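PDB 6ED2: glycosyl hydrolase family 2, TIM barrel domain protein from Faecalibacterium prausnitzii A2-165, which probably hydrolyses beta-glucuronides, releasing glucuronic acid from its conjugates, as a beta-glucuronidase of a human gut bacterium. Local coordinates for residues Glu559-Thr564 with Ala612-Lys617; Trp108-Arg113 with Asn146-Asn151. All coordinates share one frame; numbering follows the deposited sequence.

Interaction 1: Glu559-Thr564 with Ala612-Lys617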
loop_
_atom_site.group_PDB
_atom_site.type_symbol
_atom_site.label_atom_id
_atom_site.label_comp_id
_atom_site.label_asym_id
_atom_site.label_seq_id
_atom_site.Cartn_x
_atom_site.Cartn_y
_atom_site.Cartn_z
ATOM N N GLU A 559 -17.210 7.906 -8.120
ATOM C CA GLU A 559 -18.624 7.733 -8.450
ATOM C C GLU A 559 -19.495 8.568 -7.528
ATOM O O GLU A 559 -20.447 9.217 -7.977
ATOM C CB GLU A 559 -19.023 6.253 -8.357
ATOM C CG GLU A 559 -18.569 5.423 -9.543
ATOM C CD GLU A 559 -18.368 3.949 -9.211
ATOM O OE1 GLU A 559 -18.956 3.462 -8.215
ATOM O OE2 GLU A 559 -17.580 3.288 -9.933
ATOM N N TYR A 560 -19.163 8.569 -6.239
ATOM C CA TYR A 560 -19.909 9.353 -5.262
ATOM C C TYR A 560 -19.795 10.839 -5.564
ATOM O O TYR A 560 -20.793 11.569 -5.505
ATOM C CB TYR A 560 -19.388 9.025 -3.861
ATOM C CG TYR A 560 -19.731 10.026 -2.795
ATOM C CD1 TYR A 560 -20.784 9.783 -1.906
ATOM C CD2 TYR A 560 -18.994 11.206 -2.646
ATOM C CE1 TYR A 560 -21.101 10.683 -0.913
ATOM C CE2 TYR A 560 -19.321 12.135 -1.657
ATOM C CZ TYR A 560 -20.378 11.862 -0.791
ATOM O OH TYR A 560 -20.709 12.752 0.207
ATOM N N LEU A 561 -18.589 11.302 -5.911
ATOM C CA LEU A 561 -18.399 12.722 -6.191
ATOM C C LEU A 561 -19.187 13.149 -7.422
ATOM O O LEU A 561 -19.776 14.236 -7.439
ATOM C CB LEU A 561 -16.912 13.042 -6.373
ATOM C CG LEU A 561 -16.045 12.917 -5.114
ATOM C CD1 LEU A 561 -14.528 13.075 -5.415
ATOM C CD2 LEU A 561 -16.500 13.927 -4.062
ATOM N N GLU A 562 -19.203 12.312 -8.462
ATOM C CA GLU A 562 -19.934 12.666 -9.670
ATOM C C GLU A 562 -21.427 12.742 -9.394
ATOM O O GLU A 562 -22.110 13.653 -9.876
ATOM C CB GLU A 562 -19.641 11.657 -10.779
ATOM C CG GLU A 562 -18.189 11.717 -11.269
ATOM C CD GLU A 562 -17.969 11.024 -12.603
ATOM O OE1 GLU A 562 -18.948 10.477 -13.164
ATOM O OE2 GLU A 562 -16.814 11.038 -13.089
ATOM N N MET A 563 -21.953 11.788 -8.623
ATOM C CA MET A 563 -23.360 11.863 -8.246
ATOM C C MET A 563 -23.624 13.116 -7.422
ATOM O O MET A 563 -24.546 13.890 -7.722
ATOM C CB MET A 563 -23.770 10.612 -7.476
ATOM C CG MET A 563 -25.243 10.621 -7.074
ATOM S SD MET A 563 -25.568 11.492 -5.513
ATOM C CE MET A 563 -24.872 10.373 -4.317
ATOM N N THR A 564 -22.791 13.341 -6.394
ATOM C CA THR A 564 -22.970 14.478 -5.500
ATOM C C THR A 564 -22.954 15.794 -6.269
ATOM O O THR A 564 -23.819 16.657 -6.061
ATOM C CB THR A 564 -21.886 14.446 -4.415
ATOM O OG1 THR A 564 -21.952 13.195 -3.718
ATOM C CG2 THR A 564 -22.082 15.568 -3.382
ATOM N N ALA A 612 -8.229 14.057 -6.440
ATOM C CA ALA A 612 -7.660 15.373 -6.716
ATOM C C ALA A 612 -7.733 15.717 -8.194
ATOM O O ALA A 612 -7.887 16.890 -8.543
ATOM C CB ALA A 612 -6.210 15.458 -6.228
ATOM N N TYR A 613 -7.638 14.714 -9.072
ATOM C CA TYR A 613 -7.705 14.967 -10.512
ATOM C C TYR A 613 -9.137 15.219 -10.984
ATOM O O TYR A 613 -9.362 16.048 -11.879
ATOM C CB TYR A 613 -7.043 13.799 -11.261
ATOM C CG TYR A 613 -5.548 13.805 -10.995
ATOM C CD1 TYR A 613 -4.697 14.681 -11.687
ATOM C CD2 TYR A 613 -4.995 13.002 -10.007
ATOM C CE1 TYR A 613 -3.333 14.728 -11.416
ATOM C CE2 TYR A 613 -3.639 13.045 -9.722
ATOM C CZ TYR A 613 -2.815 13.901 -10.432
ATOM O OH TYR A 613 -1.468 13.933 -10.146
ATOM N N LEU A 614 -10.122 14.554 -10.374
ATOM C CA LEU A 614 -11.509 14.906 -10.655
ATOM C C LEU A 614 -11.776 16.367 -10.299
ATOM O O LEU A 614 -12.320 17.126 -11.110
ATOM C CB LEU A 614 -12.449 13.964 -9.904
ATOM C CG LEU A 614 -13.967 14.094 -10.102
ATOM C CD1 LEU A 614 -14.654 12.779 -9.731
ATOM C CD2 LEU A 614 -14.524 15.221 -9.244
ATOM N N PHE A 615 -11.357 16.793 -9.102
ATOM C CA PHE A 615 -11.653 18.156 -8.679
ATOM C C PHE A 615 -10.883 19.171 -9.504
ATOM O O PHE A 615 -11.412 20.242 -9.818
ATOM C CB PHE A 615 -11.346 18.342 -7.195
ATOM C CG PHE A 615 -12.475 17.937 -6.289
ATOM C CD1 PHE A 615 -13.667 18.658 -6.276
ATOM C CD2 PHE A 615 -12.354 16.824 -5.461
ATOM C CE1 PHE A 615 -14.722 18.282 -5.435
ATOM C CE2 PHE A 615 -13.408 16.439 -4.611
ATOM C CZ PHE A 615 -14.586 17.168 -4.608
ATOM N N ARG A 616 -9.633 18.855 -9.864
ATOM C CA ARG A 616 -8.834 19.794 -10.645
ATOM C C ARG A 616 -9.491 20.079 -11.987
ATOM O O ARG A 616 -9.586 21.235 -12.417
ATOM C CB ARG A 616 -7.416 19.248 -10.858
ATOM C CG ARG A 616 -6.568 20.119 -11.761
ATOM C CD ARG A 616 -5.115 19.708 -11.721
ATOM N NE ARG A 616 -4.243 20.804 -12.128
ATOM C CZ ARG A 616 -3.433 20.760 -13.187
ATOM N NH1 ARG A 616 -3.377 19.669 -13.947
ATOM N NH2 ARG A 616 -2.677 21.807 -13.483
ATOM N N LYS A 617 -9.930 19.027 -12.680
ATOM C CA LYS A 617 -10.607 19.234 -13.952
ATOM C C LYS A 617 -11.899 20.016 -13.759
ATOM O O LYS A 617 -12.194 20.942 -14.524
ATOM C CB LYS A 617 -10.881 17.895 -14.634
ATOM C CG LYS A 617 -11.712 18.052 -15.917
ATOM C CD LYS A 617 -11.764 16.750 -16.732
ATOM C CE LYS A 617 -12.878 16.746 -17.790
ATOM N NZ LYS A 617 -13.254 15.344 -18.197
#

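Interaction 2: Trp108-Arg113 with Asn146-Asn151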
loop_
_atom_site.group_PDB
_atom_site.type_symbol
_atom_site.label_atom_id
_atom_site.label_comp_id
_atom_site.label_asym_id
_atom_site.label_seq_id
_atom_site.Cartn_x
_atom_site.Cartn_y
_atom_site.Cartn_z
ATOM N N TRP A 108 10.611 49.996 28.373
ATOM C CA TRP A 108 9.610 49.425 27.494
ATOM C C TRP A 108 8.671 48.531 28.295
ATOM O O TRP A 108 9.021 48.027 29.363
ATOM C CB TRP A 108 10.268 48.567 26.426
ATOM C CG TRP A 108 10.548 49.147 25.096
ATOM C CD1 TRP A 108 9.713 49.164 24.025
ATOM C CD2 TRP A 108 11.795 49.685 24.641
ATOM N NE1 TRP A 108 10.345 49.718 22.936
ATOM C CE2 TRP A 108 11.627 50.045 23.289
ATOM C CE3 TRP A 108 13.025 49.928 25.254
ATOM C CZ2 TRP A 108 12.642 50.625 22.535
ATOM C CZ3 TRP A 108 14.036 50.509 24.504
ATOM C CH2 TRP A 108 13.837 50.848 23.158
ATOM N N ASP A 109 7.471 48.317 27.763
ATOM C CA ASP A 109 6.646 47.216 28.243
ATOM C C ASP A 109 7.201 45.893 27.727
ATOM O O ASP A 109 7.586 45.782 26.559
ATOM C CB ASP A 109 5.198 47.388 27.788
ATOM C CG ASP A 109 4.255 47.719 28.946
ATOM O OD1 ASP A 109 4.669 47.685 30.138
ATOM O OD2 ASP A 109 3.097 48.048 28.646
ATOM N N ILE A 110 7.243 44.896 28.605
ATOM C CA ILE A 110 7.755 43.568 28.279
ATOM C C ILE A 110 6.581 42.608 28.295
ATOM O O ILE A 110 5.972 42.381 29.352
ATOM C CB ILE A 110 8.841 43.091 29.262
ATOM C CG1 ILE A 110 9.816 44.222 29.621
ATOM C CG2 ILE A 110 9.595 41.910 28.645
ATOM C CD1 ILE A 110 10.543 44.792 28.431
ATOM N N VAL A 111 6.281 42.026 27.130
ATOM C CA VAL A 111 5.070 41.243 26.922
ATOM C C VAL A 111 5.415 39.948 26.197
ATOM O O VAL A 111 6.088 39.979 25.158
ATOM C CB VAL A 111 4.021 42.038 26.107
ATOM C CG1 VAL A 111 2.703 41.275 26.047
ATOM C CG2 VAL A 111 3.823 43.464 26.673
ATOM N N LEU A 112 4.906 38.826 26.712
ATOM C CA LEU A 112 4.956 37.531 26.031
ATOM C C LEU A 112 3.673 37.291 25.240
ATOM O O LEU A 112 2.578 37.492 25.765
ATOM C CB LEU A 112 5.134 36.407 27.047
ATOM C CG LEU A 112 6.438 36.464 27.830
ATOM C CD1 LEU A 112 6.353 35.540 29.026
ATOM C CD2 LEU A 112 7.608 36.098 26.909
ATOM N N ARG A 113 3.805 36.864 23.984
ATOM C CA ARG A 113 2.670 36.438 23.172
ATOM C C ARG A 113 2.729 34.933 22.931
ATOM O O ARG A 113 3.766 34.402 22.504
ATOM C CB ARG A 113 2.630 37.164 21.824
ATOM C CG ARG A 113 1.789 36.418 20.751
ATOM C CD ARG A 113 0.251 36.507 20.996
ATOM N NE ARG A 113 -0.249 37.882 20.909
ATOM C CZ ARG A 113 -0.689 38.472 19.794
ATOM N NH1 ARG A 113 -0.703 37.819 18.631
ATOM N NH2 ARG A 113 -1.113 39.737 19.838
ATOM N N ASN A 146 7.110 44.254 35.122
ATOM C CA ASN A 146 7.589 44.413 36.489
ATOM C C ASN A 146 7.956 43.103 37.145
ATOM O O ASN A 146 8.187 43.086 38.352
ATOM C CB ASN A 146 6.548 45.129 37.346
ATOM C CG ASN A 146 6.202 46.486 36.799
ATOM O OD1 ASN A 146 5.032 46.815 36.633
ATOM N ND2 ASN A 146 7.225 47.277 36.479
ATOM N N ILE A 147 8.006 42.007 36.388
ATOM C CA ILE A 147 8.370 40.715 36.940
ATOM C C ILE A 147 9.754 40.252 36.486
ATOM O O ILE A 147 10.404 39.483 37.203
ATOM C CB ILE A 147 7.295 39.665 36.577
ATOM C CG1 ILE A 147 5.905 40.180 36.955
ATOM C CG2 ILE A 147 7.563 38.359 37.274
ATOM C CD1 ILE A 147 5.738 40.407 38.449
ATOM N N VAL A 148 10.220 40.688 35.326
ATOM C CA VAL A 148 11.474 40.193 34.771
ATOM C C VAL A 148 12.655 40.871 35.452
ATOM O O VAL A 148 12.558 42.000 35.952
ATOM C CB VAL A 148 11.521 40.417 33.246
ATOM C CG1 VAL A 148 10.534 39.492 32.545
ATOM C CG2 VAL A 148 11.242 41.879 32.922
ATOM N N ARG A 149 13.787 40.172 35.469
ATOM C CA ARG A 149 15.066 40.781 35.806
ATOM C C ARG A 149 15.738 41.222 34.512
ATOM O O ARG A 149 15.818 40.442 33.554
ATOM C CB ARG A 149 15.964 39.805 36.568
ATOM C CG ARG A 149 15.290 39.047 37.696
ATOM C CD ARG A 149 15.750 37.593 37.683
ATOM N NE ARG A 149 15.077 36.769 38.690
ATOM C CZ ARG A 149 14.970 35.442 38.611
ATOM N NH1 ARG A 149 14.343 34.760 39.576
ATOM N NH2 ARG A 149 15.484 34.793 37.560
ATOM N N TYR A 150 16.213 42.464 34.487
ATOM C CA TYR A 150 16.769 43.069 33.283
ATOM C C TYR A 150 18.252 42.722 33.113
ATOM O O TYR A 150 18.999 42.624 34.088
ATOM C CB TYR A 150 16.551 44.585 33.318
ATOM C CG TYR A 150 15.089 44.930 33.111
ATOM C CD1 TYR A 150 14.601 45.288 31.847
ATOM C CD2 TYR A 150 14.182 44.850 34.163
ATOM C CE1 TYR A 150 13.257 45.573 31.651
ATOM C CE2 TYR A 150 12.837 45.137 33.975
ATOM C CZ TYR A 150 12.385 45.501 32.723
ATOM O OH TYR A 150 11.056 45.775 32.555
ATOM N N ASN A 151 18.656 42.517 31.858
ATOM C CA ASN A 151 19.971 41.978 31.496
ATOM C C ASN A 151 20.265 40.662 32.215
ATOM O O ASN A 151 21.407 40.366 32.576
ATOM C CB ASN A 151 21.095 42.990 31.729
ATOM C CG ASN A 151 22.148 42.938 30.623
ATOM O OD1 ASN A 151 21.839 43.148 29.434
ATOM N ND2 ASN A 151 23.397 42.637 31.001
HETATM O O HOH W 1 10.568 48.286 31.467
#

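Interaction 1: Glu559-Thr564 with Ala612-Lys617
The last two helices of the TIM barrel, 554-570 and 610-621, meet through L561 on one side and L614 with F615 on the other. Over these short segments the axes come within 11.0 Å and diverge by only 28°, so the helices run side by side in the same sense, with L561 level with L614. L561 touches both L614 and F615. Its two methyls sit by one bond of the F615 ring: CD1 of L561 is 3.6 Å from CE2 of F615, while CD2 of L561 is 3.8 Å from CZ of F615. The two side chains cross at about a right angle. Nearer the backbone, CB of L561 faces CD1 of L614 at 4.1 Å, and the same L614 CD1 reaches the aliphatic part of E562, 4.0 Å from its CG. L614 gets there because its CG lies anti to the backbone N (chi1 -177°), sending CD1 across to meet L561 CB and E562 CG. An alanine in place of L561 would take both methyls from beside CE2 and CZ of F615 and would probably open a gap between that part of the ring and helix 554-570. Within helix 554-570, the OG1 of T564 donates to the carbonyl O of Y560 at 2.7 Å, from above the carbonyl plane, and also lies over the centre of the Y560 ring, whose edge meets CD2 of L561. H565 and W619 meet the F615 ring, and Y613 OH bonds to E555 of the second subunit. The helices follow the seventh and eighth parallel strands, 531-535 and 574-580, and such side-by-side apolar packing of neighbouring helices is typical of the outer layer of a beta/alpha barrel.

Interaction 2: Trp108-Arg113 with Asn146-Asn151
The hydroxyl of Y150 is gripped by two polar groups: it donates to the carbonyl O of T145, just ahead of its own segment, and accepts from a water 2.8 Å from OH. That water gives its other proton to the backbone O of W108, a short bond of 2.6 Å, and so joins W108 to the loop. The direct separation, 4.4 Å from W108 O to Y150 OH, is too wide for a bond, and the water bridges it. The indole of W108 leads away from this bridge, its NE1 bonded to the backbone O of T36. I110 is the apolar partner. It approaches Y150 from the opposite direction, bringing CG1 to 3.5 Å from Y150 OH and to 4.2 Å from CE1 of the same ring, obliquely to the ring plane. I110 CG1 is anti to the carbonyl carbon, with chi1 at -41°, and this turns it toward both the phenol and V148, whose CG2 lies 4.3 Å from I110 CG1. The setting is the jelly-roll beta-sandwich of the sugar-binding domain, where the loop 144-151 leads from strand 140-143, which pairs with 109-114, to strand 152-161, which pairs with 92-101 and 120-125. V148 turns inward against F99, V101 and V125, and Y150 also rests on V101, so the loop packs on strands 92-101 and 120-125 while I110 meets it from strand 109-114. T145 fastens the beginning of the loop, its OG1 bonded to the backbone N of I110 and to OD1 of D109, and the third subunit packs here too, its R38 against N151 and its E104 against W108.

Interactions 2 and 1 follow one another along the chain, 108-113 with 146-151 closing well before 559-564 with 612-617 begins. They lie on opposite sides of the chain's centre, with centres 54 Å apart and nearest atoms about 34 Å apart, and share no helix, strand or sheet. Interaction 2 ties a loop to a strand within the N-terminal sugar-binding beta-sandwich; interaction 1 joins two helices on the outside of the TIM barrel. Each contact is thus internal to one domain, and neither spans the junction between them. Both contacts also come near subunit interfaces, but of different copies: the second subunit meets Y613, and the third meets W108 and N151.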